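Local structure of endo-pectate lyase (Erwinia chrysanthemi, 3B4N) at residues S27-V32 / I188-C193; G36-E41 / V161-I166; A211-D216 / G220-V225. The protein probably cleaves polygalacturonate and pectins of varied methylation by endo-acting elimination, as a calcium-dependent secreted pectate lyase with a right-handed parallel beta-helix. All coordinates share one frame; numbering follows the deposited sequence. Where two conformers were deposited one is given.

Contact 1. Residues S27-V32 / I188-C193; sequences SQKSDV and IWEDIC. With CA (calcium ion), chain C.
The carboxylate of E190 meets two side chains of strand 22-29, S27 and K29, and this polar junction carries most of a small interface of 154 Å².

The salt bridge is the shortest contact. K29 NZ lies 2.6 Å from E190 OE1, hydrogen-bonded as well as charge-paired, arriving on the syn side and 21° out of the carboxylate plane. The lysine does not reach straight out: its chain is bent at chi2, chi3 and chi4, which curls the ammonium group back over S27, with a weak bond of 3.0 Å from K29 NZ to S27 OG. E190 bends as well, at chi2 -67°, and thereby brings its carboxylate to the strand although its CB does not point there.

The second bond has an uncharged donor, the serine hydroxyl. S27 OG donates to E190 OE2 at 3.0 Å, also from the syn side and 25° out of plane. Each carboxylate oxygen thus has its own donor from strand 22-29, which should restrict rotation of the group. OE2 also forms a salt bridge with R165, so two cations flank one acid; this would probably favour its ionised form.

Nonpolar contact is slight: S27 CB rests on I188 CG2 at 4.1 Å.

Directly after E190 the chain turns to calcium. D191 OD1 binds the ion at 2.4 Å and I192 O at 2.3 Å, with N213, Y218 O and two waters completing the six ligands. Water 1 also donates to C193 O (2.8 Å), and C193 is held to C143 by a disulfide. The arrangement joins an edge strand of the N-terminal antiparallel sheet to the end of a parallel beta-helix strand, where the following turn forms part of a calcium site.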
loop_
_atom_site.group_PDB
_atom_site.type_symbol
_atom_site.label_atom_id
_atom_site.label_comp_id
_atom_site.label_asym_id
_atom_site.label_seq_id
_atom_site.Cartn_x
_atom_site.Cartn_y
_atom_site.Cartn_z
ATOM N N SER A 27 9.023 -5.690 8.521
ATOM C CA SER A 27 9.758 -5.861 7.268
ATOM C C SER A 27 11.030 -5.021 7.328
ATOM O O SER A 27 10.982 -3.825 7.578
ATOM C CB SER A 27 8.934 -5.442 6.055
ATOM O OG SER A 27 9.649 -5.762 4.869
ATOM N N GLN A 28 12.177 -5.651 7.097
ATOM C CA GLN A 28 13.445 -4.933 7.135
ATOM C C GLN A 28 13.866 -4.466 5.743
ATOM O O GLN A 28 13.939 -5.268 4.817
ATOM C CB GLN A 28 14.525 -5.839 7.723
ATOM C CG GLN A 28 14.114 -6.516 9.024
ATOM C CD GLN A 28 15.193 -7.424 9.578
ATOM O OE1 GLN A 28 16.282 -6.970 9.925
ATOM N NE2 GLN A 28 14.896 -8.716 9.662
ATOM N N LYS A 29 14.150 -3.173 5.604
ATOM C CA LYS A 29 14.566 -2.602 4.319
ATOM C C LYS A 29 15.581 -1.461 4.475
ATOM O O LYS A 29 15.278 -0.433 5.079
ATOM C CB LYS A 29 13.345 -2.061 3.558
ATOM C CG LYS A 29 12.336 -3.104 3.087
ATOM C CD LYS A 29 12.827 -3.863 1.861
ATOM C CE LYS A 29 13.056 -5.327 2.175
ATOM N NZ LYS A 29 11.838 -5.942 2.770
ATOM N N SER A 30 16.775 -1.640 3.917
ATOM C CA SER A 30 17.820 -0.614 3.964
ATOM C C SER A 30 18.128 -0.081 5.370
ATOM O O SER A 30 18.104 1.138 5.599
ATOM C CB SER A 30 17.424 0.551 3.050
ATOM O OG SER A 30 18.441 1.534 2.992
ATOM N N ASP A 31 18.439 -0.997 6.286
ATOM C CA ASP A 31 18.759 -0.674 7.683
ATOM C C ASP A 31 17.647 0.030 8.439
ATOM O O ASP A 31 17.880 0.703 9.449
ATOM C CB ASP A 31 20.029 0.159 7.757
ATOM C CG ASP A 31 21.255 -0.664 7.495
ATOM O OD1 ASP A 31 22.318 -0.069 7.322
ATOM O OD2 ASP A 31 21.148 -1.908 7.474
ATOM N N VAL A 32 16.437 -0.125 7.934
ATOM C CA VAL A 32 15.270 0.465 8.553
ATOM C C VAL A 32 14.307 -0.683 8.800
ATOM O O VAL A 32 14.125 -1.547 7.937
ATOM C CB VAL A 32 14.608 1.501 7.615
ATOM C CG1 VAL A 32 13.338 2.049 8.243
ATOM C CG2 VAL A 32 15.580 2.646 7.344
ATOM N N ILE A 188 1.978 -6.650 3.299
ATOM C CA ILE A 188 3.357 -6.290 2.995
ATOM C C ILE A 188 3.777 -7.007 1.726
ATOM O O ILE A 188 3.665 -8.226 1.642
ATOM C CB ILE A 188 4.304 -6.702 4.135
ATOM C CG1 ILE A 188 3.960 -5.906 5.396
ATOM C CG2 ILE A 188 5.763 -6.485 3.718
ATOM C CD1 ILE A 188 4.844 -6.226 6.593
ATOM N N TRP A 189 4.212 -6.238 0.733
ATOM C CA TRP A 189 4.686 -6.809 -0.535
ATOM C C TRP A 189 6.206 -6.679 -0.493
ATOM O O TRP A 189 6.735 -5.570 -0.530
ATOM C CB TRP A 189 4.142 -6.014 -1.727
ATOM C CG TRP A 189 2.660 -6.162 -1.990
ATOM C CD1 TRP A 189 2.072 -6.947 -2.940
ATOM C CD2 TRP A 189 1.594 -5.445 -1.348
ATOM N NE1 TRP A 189 0.710 -6.758 -2.942
ATOM C CE2 TRP A 189 0.390 -5.841 -1.974
ATOM C CE3 TRP A 189 1.541 -4.504 -0.311
ATOM C CZ2 TRP A 189 -0.851 -5.324 -1.598
ATOM C CZ3 TRP A 189 0.300 -3.989 0.065
ATOM C CH2 TRP A 189 -0.876 -4.402 -0.580
ATOM N N GLU A 190 6.912 -7.804 -0.425
ATOM C CA GLU A 190 8.376 -7.770 -0.344
ATOM C C GLU A 190 9.084 -7.292 -1.622
ATOM O O GLU A 190 10.203 -6.770 -1.565
ATOM C CB GLU A 190 8.899 -9.138 0.112
ATOM C CG GLU A 190 8.575 -9.470 1.586
ATOM C CD GLU A 190 9.297 -8.574 2.594
ATOM O OE1 GLU A 190 10.418 -8.109 2.296
ATOM O OE2 GLU A 190 8.759 -8.348 3.702
ATOM N N ASP A 191 8.426 -7.464 -2.763
ATOM C CA ASP A 191 8.928 -6.999 -4.058
ATOM C C ASP A 191 7.764 -7.170 -5.019
ATOM O O ASP A 191 7.534 -8.258 -5.541
ATOM C CB ASP A 191 10.127 -7.825 -4.551
ATOM C CG ASP A 191 10.748 -7.256 -5.834
ATOM O OD1 ASP A 191 10.088 -6.463 -6.534
ATOM O OD2 ASP A 191 11.906 -7.610 -6.154
ATOM N N ILE A 192 7.019 -6.093 -5.239
ATOM C CA ILE A 192 5.873 -6.133 -6.128
ATOM C C ILE A 192 6.254 -6.775 -7.453
ATOM O O ILE A 192 7.301 -6.448 -8.017
ATOM C CB ILE A 192 5.372 -4.714 -6.425
ATOM C CG1 ILE A 192 4.817 -4.074 -5.152
ATOM C CG2 ILE A 192 4.320 -4.758 -7.531
ATOM C CD1 ILE A 192 4.526 -2.594 -5.311
ATOM N N CYS A 193 5.419 -7.688 -7.939
ATOM C CA CYS A 193 5.676 -8.334 -9.217
ATOM C C CYS A 193 4.990 -7.491 -10.306
ATOM O O CYS A 193 5.495 -6.422 -10.653
ATOM C CB CYS A 193 5.163 -9.781 -9.184
ATOM S SG CYS A 193 5.473 -10.708 -10.719
HETATM CA CA CA C . 9.382 -5.771 -8.674
HETATM O O HOH W 1 7.837 -4.967 -10.366
HETATM O O HOH W 2 11.216 -4.898 -9.917
#

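Contact 2. Residues G36-E41 / V161-I166. With EDO (1,2-ethanediol), chain G.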
loop_
_atom_site.group_PDB
_atom_site.type_symbol
_atom_site.label_atom_id
_atom_site.label_comp_id
_atom_site.label_asym_id
_atom_site.label_seq_id
_atom_site.Cartn_x
_atom_site.Cartn_y
_atom_site.Cartn_z
ATOM N N GLY A 36 4.100 -2.688 10.420
ATOM C CA GLY A 36 2.774 -2.509 9.865
ATOM C C GLY A 36 1.827 -3.277 10.764
ATOM O O GLY A 36 2.089 -4.433 11.115
ATOM N N TRP A 37 0.728 -2.651 11.171
ATOM C CA TRP A 37 -0.215 -3.358 12.019
ATOM C C TRP A 37 -1.640 -3.063 11.622
ATOM O O TRP A 37 -1.914 -2.118 10.882
ATOM C CB TRP A 37 -0.013 -2.980 13.498
ATOM C CG TRP A 37 -0.214 -1.513 13.812
ATOM C CD1 TRP A 37 -1.362 -0.912 14.255
ATOM C CD2 TRP A 37 0.757 -0.471 13.677
ATOM N NE1 TRP A 37 -1.162 0.441 14.403
ATOM C CE2 TRP A 37 0.130 0.739 14.055
ATOM C CE3 TRP A 37 2.098 -0.443 13.272
ATOM C CZ2 TRP A 37 0.801 1.970 14.037
ATOM C CZ3 TRP A 37 2.767 0.776 13.252
ATOM C CH2 TRP A 37 2.116 1.967 13.633
ATOM N N SER A 38 -2.541 -3.914 12.087
ATOM C CA SER A 38 -3.959 -3.701 11.873
ATOM C C SER A 38 -4.561 -3.779 13.267
ATOM O O SER A 38 -4.055 -4.484 14.140
ATOM C CB SER A 38 -4.576 -4.779 10.976
ATOM O OG SER A 38 -4.533 -6.054 11.588
ATOM N N THR A 39 -5.620 -3.019 13.495
ATOM C CA THR A 39 -6.285 -3.055 14.784
ATOM C C THR A 39 -7.770 -2.876 14.542
ATOM O O THR A 39 -8.166 -2.222 13.579
ATOM C CB THR A 39 -5.775 -1.937 15.739
ATOM O OG1 THR A 39 -6.430 -2.071 17.006
ATOM C CG2 THR A 39 -6.063 -0.545 15.174
ATOM N N ASP A 40 -8.587 -3.494 15.389
ATOM C CA ASP A 40 -10.029 -3.334 15.264
ATOM C C ASP A 40 -10.562 -2.436 16.380
ATOM O O ASP A 40 -11.772 -2.362 16.604
ATOM C CB ASP A 40 -10.748 -4.685 15.270
ATOM C CG ASP A 40 -10.326 -5.569 16.412
ATOM O OD1 ASP A 40 -9.863 -5.039 17.438
ATOM O OD2 ASP A 40 -10.468 -6.804 16.284
ATOM N N GLU A 41 -9.658 -1.761 17.090
ATOM C CA GLU A 41 -10.080 -0.829 18.139
ATOM C C GLU A 41 -10.775 0.315 17.397
ATOM O O GLU A 41 -10.210 0.897 16.474
ATOM C CB GLU A 41 -8.867 -0.308 18.925
ATOM C CG GLU A 41 -9.166 0.926 19.784
ATOM C CD GLU A 41 -10.333 0.714 20.727
ATOM O OE1 GLU A 41 -11.176 1.631 20.846
ATOM O OE2 GLU A 41 -10.407 -0.365 21.351
ATOM N N VAL A 161 -9.025 -8.602 3.462
ATOM C CA VAL A 161 -7.941 -9.486 3.843
ATOM C C VAL A 161 -6.977 -8.635 4.666
ATOM O O VAL A 161 -6.752 -7.460 4.355
ATOM C CB VAL A 161 -7.210 -10.091 2.619
ATOM C CG1 VAL A 161 -6.571 -8.997 1.773
ATOM C CG2 VAL A 161 -6.159 -11.079 3.098
ATOM N N LYS A 162 -6.452 -9.192 5.747
ATOM C CA LYS A 162 -5.512 -8.429 6.557
ATOM C C LYS A 162 -4.368 -9.251 7.102
ATOM O O LYS A 162 -4.475 -10.472 7.240
ATOM C CB LYS A 162 -6.231 -7.706 7.698
ATOM C CG LYS A 162 -7.012 -8.577 8.647
ATOM C CD LYS A 162 -7.814 -7.688 9.599
ATOM C CE LYS A 162 -8.644 -8.481 10.581
ATOM N NZ LYS A 162 -9.468 -7.558 11.422
ATOM N N ASN A 163 -3.259 -8.565 7.372
ATOM C CA ASN A 163 -2.054 -9.159 7.944
ATOM C C ASN A 163 -1.495 -10.266 7.064
ATOM O O ASN A 163 -1.486 -11.438 7.441
ATOM C CB ASN A 163 -2.372 -9.717 9.335
ATOM C CG ASN A 163 -3.093 -8.719 10.213
ATOM O OD1 ASN A 163 -4.089 -9.052 10.857
ATOM N ND2 ASN A 163 -2.600 -7.499 10.250
ATOM N N LEU A 164 -1.003 -9.888 5.893
ATOM C CA LEU A 164 -0.476 -10.859 4.947
ATOM C C LEU A 164 0.805 -10.340 4.334
ATOM O O LEU A 164 0.935 -9.146 4.095
ATOM C CB LEU A 164 -1.510 -11.099 3.845
ATOM C CG LEU A 164 -1.164 -12.043 2.687
ATOM C CD1 LEU A 164 -1.058 -13.481 3.193
ATOM C CD2 LEU A 164 -2.254 -11.943 1.621
ATOM N N ARG A 165 1.749 -11.242 4.085
ATOM C CA ARG A 165 3.009 -10.874 3.464
ATOM C C ARG A 165 3.108 -11.611 2.141
ATOM O O ARG A 165 2.813 -12.803 2.056
ATOM C CB ARG A 165 4.201 -11.259 4.352
ATOM C CG ARG A 165 5.551 -10.741 3.844
ATOM C CD ARG A 165 6.703 -11.409 4.592
ATOM N NE ARG A 165 6.540 -11.302 6.038
ATOM C CZ ARG A 165 6.926 -10.260 6.766
ATOM N NH1 ARG A 165 6.715 -10.265 8.073
ATOM N NH2 ARG A 165 7.539 -9.228 6.201
ATOM N N ILE A 166 3.506 -10.878 1.108
ATOM C CA ILE A 166 3.675 -11.433 -0.227
ATOM C C ILE A 166 5.178 -11.555 -0.451
ATOM O O ILE A 166 5.907 -10.565 -0.360
ATOM C CB ILE A 166 3.070 -10.494 -1.300
ATOM C CG1 ILE A 166 1.614 -10.170 -0.955
ATOM C CG2 ILE A 166 3.172 -11.144 -2.681
ATOM C CD1 ILE A 166 0.712 -11.385 -0.850
HETATM C C1 EDO G . -6.602 -6.759 14.448
HETATM O O1 EDO G . -6.822 -6.018 13.123
HETATM C C2 EDO G . -6.693 -8.287 14.343
HETATM O O2 EDO G . -5.566 -8.755 13.372
#
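S38 and N163 bring the two segments together, with S38 OG 2.8 Å from the atom modelled as N163 ND2. The side-chain amide of N163 may be turned over, so its end is located with more confidence than its nitrogen and oxygen are told apart.

Among the polar contacts, the clear bond is to a bound 1,2-ethanediol, probably from the crystallisation liquor. S38 OG and EDO O1 are hydrogen-bonded at 2.8 Å, and either could be the donor. The serine hydroxyl sits between its backbone N and carbonyl carbon (chi1 65°), which directs it at both the diol and the asparagine. T23 and D133 bind the diol too, so it bridges the antiparallel sheet and the beta-helix. K162 NZ makes a looser polar approach, 3.5 Å from EDO O1.

Van der Waals packing comes from the K162 chain, which runs extended beyond CG and passes S38 OG with CD at 4.2 Å. D40 OD2 is of opposite charge to K162 NZ but remains 5.0 Å from it, too far for contact.

N163 stands at the corner between strands 160-162 and 164-166 with positive phi (59°), and its side chain, CG beside the backbone N, carries the amide to S38. Within 36-41, the backbone N of E41 donates to T39 OG1 at 3.2 Å with an angle of 166°, an ST turn just where the strand ends. The whole is a polar seam between the N-terminal antiparallel sheet and an asparagine-bearing corner of the parallel beta-helix.

Contact 3. Residues A211-D216 / G220-V225; sequences AHNAKD and GKPDKV. With CA (calcium ion), chain C.
This is a short-range surface contact between the end of beta-helix strand 210-213 and the loop returning toward strand 224-228, made by proline packing and bridging water beside the calcium ion. The touching parts run 120° apart, and K215 and K221 are the nearest CA pair, at 5.7 Å.

P222 supplies most of the packing and buries the largest area of any residue in the contact. Its CB lies 3.6 Å from N213 ND2, while CG touches A214 O at 3.4 Å. The CB-CG edge of the ring therefore spans the amide of N213 and the peptide that follows.

The same asparagine is held at both ends of its amide. N213 OD1 is a calcium ligand at 2.3 Å. It also accepts from A214 N, though at a bent N-H...O angle of 136° and with the donor tilted 30° from the carbonyl plane. The first torsion of N213 is displaced from a staggered value, as might be expected where a metal sets the position of the oxygen. ND2 donates to water 3, which in turn donates a hydrogen bond to D223 O at 2.9 Å, and makes a weak bond to calcium-bound water 1.

Water performs the remaining bridging. Water 2, another calcium ligand, donates to A214 O at 2.8 Å and to G220 O at 2.6 Å, so it ties both segments to the metal. G220 adopts backbone angles, with positive phi, at which a CB would jam against the preceding carbonyl oxygen.

Y218 O, in the very loop that links the segments, also binds the ion, facing the neighbouring turn that carries D191 and I192. The result is a calcium site built on successive turns of a parallel beta-helix, as befits a calcium-dependent pectate lyase.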
loop_
_atom_site.group_PDB
_atom_site.type_symbol
_atom_site.label_atom_id
_atom_site.label_comp_id
_atom_site.label_asym_id
_atom_site.label_seq_id
_atom_site.Cartn_x
_atom_site.Cartn_y
_atom_site.Cartn_z
ATOM N N ALA A 211 4.776 -1.557 0.797
ATOM C CA ALA A 211 5.022 -2.157 -0.507
ATOM C C ALA A 211 6.396 -1.777 -1.040
ATOM O O ALA A 211 6.684 -0.613 -1.296
ATOM C CB ALA A 211 3.939 -1.734 -1.496
ATOM N N HIS A 212 7.232 -2.787 -1.220
ATOM C CA HIS A 212 8.572 -2.579 -1.714
ATOM C C HIS A 212 8.682 -2.911 -3.194
ATOM O O HIS A 212 7.993 -3.789 -3.700
ATOM C CB HIS A 212 9.545 -3.479 -0.941
ATOM C CG HIS A 212 10.984 -3.256 -1.287
ATOM N ND1 HIS A 212 11.661 -2.109 -0.936
ATOM C CD2 HIS A 212 11.874 -4.031 -1.953
ATOM C CE1 HIS A 212 12.907 -2.186 -1.366
ATOM N NE2 HIS A 212 13.062 -3.342 -1.986
ATOM N N ASN A 213 9.515 -2.162 -3.897
ATOM C CA ASN A 213 9.798 -2.498 -5.281
ATOM C C ASN A 213 11.240 -2.077 -5.490
ATOM O O ASN A 213 11.770 -1.278 -4.727
ATOM C CB ASN A 213 8.861 -1.816 -6.284
ATOM C CG ASN A 213 8.626 -2.693 -7.511
ATOM O OD1 ASN A 213 9.352 -3.667 -7.725
ATOM N ND2 ASN A 213 7.625 -2.358 -8.319
ATOM N N ALA A 214 11.890 -2.630 -6.499
ATOM C CA ALA A 214 13.285 -2.284 -6.712
ATOM C C ALA A 214 13.667 -2.311 -8.169
ATOM O O ALA A 214 13.133 -3.096 -8.950
ATOM C CB ALA A 214 14.177 -3.240 -5.934
ATOM N N LYS A 215 14.598 -1.438 -8.532
ATOM C CA LYS A 215 15.081 -1.419 -9.896
ATOM C C LYS A 215 15.828 -2.739 -10.046
ATOM O O LYS A 215 16.576 -3.145 -9.150
ATOM C CB LYS A 215 16.024 -0.233 -10.111
ATOM C CG LYS A 215 16.735 -0.235 -11.460
ATOM C CD LYS A 215 17.427 1.094 -11.733
ATOM C CE LYS A 215 16.446 2.154 -12.239
ATOM N NZ LYS A 215 15.321 2.438 -11.300
ATOM N N ASP A 216 15.593 -3.415 -11.165
ATOM C CA ASP A 216 16.229 -4.694 -11.456
ATOM C C ASP A 216 15.692 -5.822 -10.566
ATOM O O ASP A 216 16.285 -6.891 -10.483
ATOM C CB ASP A 216 17.753 -4.559 -11.308
ATOM C CG ASP A 216 18.506 -5.731 -11.900
ATOM O OD1 ASP A 216 18.031 -6.294 -12.907
ATOM O OD2 ASP A 216 19.588 -6.078 -11.374
ATOM N N GLY A 220 10.729 -6.980 -13.329
ATOM C CA GLY A 220 11.306 -5.972 -14.206
ATOM C C GLY A 220 11.282 -4.565 -13.641
ATOM O O GLY A 220 11.189 -4.373 -12.430
ATOM N N LYS A 221 11.370 -3.575 -14.522
ATOM C CA LYS A 221 11.363 -2.184 -14.101
ATOM C C LYS A 221 10.080 -1.844 -13.349
ATOM O O LYS A 221 8.980 -2.107 -13.832
ATOM C CB LYS A 221 11.516 -1.265 -15.314
ATOM C CG LYS A 221 11.413 0.209 -14.980
ATOM C CD LYS A 221 11.974 1.083 -16.086
ATOM C CE LYS A 221 11.262 0.886 -17.402
ATOM N NZ LYS A 221 11.817 1.829 -18.416
ATOM N N PRO A 222 10.210 -1.241 -12.155
ATOM C CA PRO A 222 9.042 -0.875 -11.349
ATOM C C PRO A 222 8.022 -0.074 -12.140
ATOM O O PRO A 222 8.363 0.887 -12.831
ATOM C CB PRO A 222 9.650 -0.065 -10.211
ATOM C CG PRO A 222 10.981 -0.714 -10.018
ATOM C CD PRO A 222 11.457 -0.893 -11.452
ATOM N N ASP A 223 6.764 -0.485 -12.037
ATOM C CA ASP A 223 5.676 0.183 -12.729
ATOM C C ASP A 223 4.654 0.585 -11.670
ATOM O O ASP A 223 5.029 1.084 -10.613
ATOM C CB ASP A 223 5.070 -0.765 -13.771
ATOM C CG ASP A 223 4.213 -0.047 -14.810
ATOM O OD1 ASP A 223 3.940 1.165 -14.666
ATOM O OD2 ASP A 223 3.800 -0.717 -15.784
ATOM N N LYS A 224 3.374 0.357 -11.918
ATOM C CA LYS A 224 2.376 0.773 -10.942
ATOM C C LYS A 224 2.211 -0.146 -9.741
ATOM O O LYS A 224 2.466 -1.346 -9.807
ATOM C CB LYS A 224 1.013 0.972 -11.625
ATOM C CG LYS A 224 0.224 -0.297 -11.913
ATOM C CD LYS A 224 0.926 -1.224 -12.896
ATOM C CE LYS A 224 -0.005 -2.361 -13.305
ATOM N NZ LYS A 224 0.708 -3.448 -14.037
ATOM N N VAL A 225 1.789 0.451 -8.633
ATOM C CA VAL A 225 1.520 -0.284 -7.407
ATOM C C VAL A 225 0.049 -0.704 -7.456
ATOM O O VAL A 225 -0.276 -1.894 -7.315
ATOM C CB VAL A 225 1.767 0.600 -6.167
ATOM C CG1 VAL A 225 1.360 -0.135 -4.905
ATOM C CG2 VAL A 225 3.252 0.964 -6.095
HETATM CA CA CA C . 9.382 -5.771 -8.674
HETATM O O HOH W 3 6.244 0.163 -8.202
HETATM O O HOH W 1 7.837 -4.967 -10.366
HETATM O O HOH W 2 11.216 -4.898 -9.917
#

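In the fold
From the N terminus, strands 22-29 and 32-39 leave in order toward contacts 1 and 2. Contact 1 closes the longer loop, with 155 residues between its segments; contact 2 opens and closes within it, spanning 119. Both fasten the N-terminal antiparallel sheet to the beta-helix, and inside the helix they meet directly through backbone pairing of I188 with L164 and I166. Contact 3 follows in series, bridging just three residues. It adjoins contact 1 through the pairing of W189 and I192 with H212, and through the calcium ion with waters 1 and 2. Contacts 2 and 3 do not touch, their nearest atoms lying about 8 Å apart.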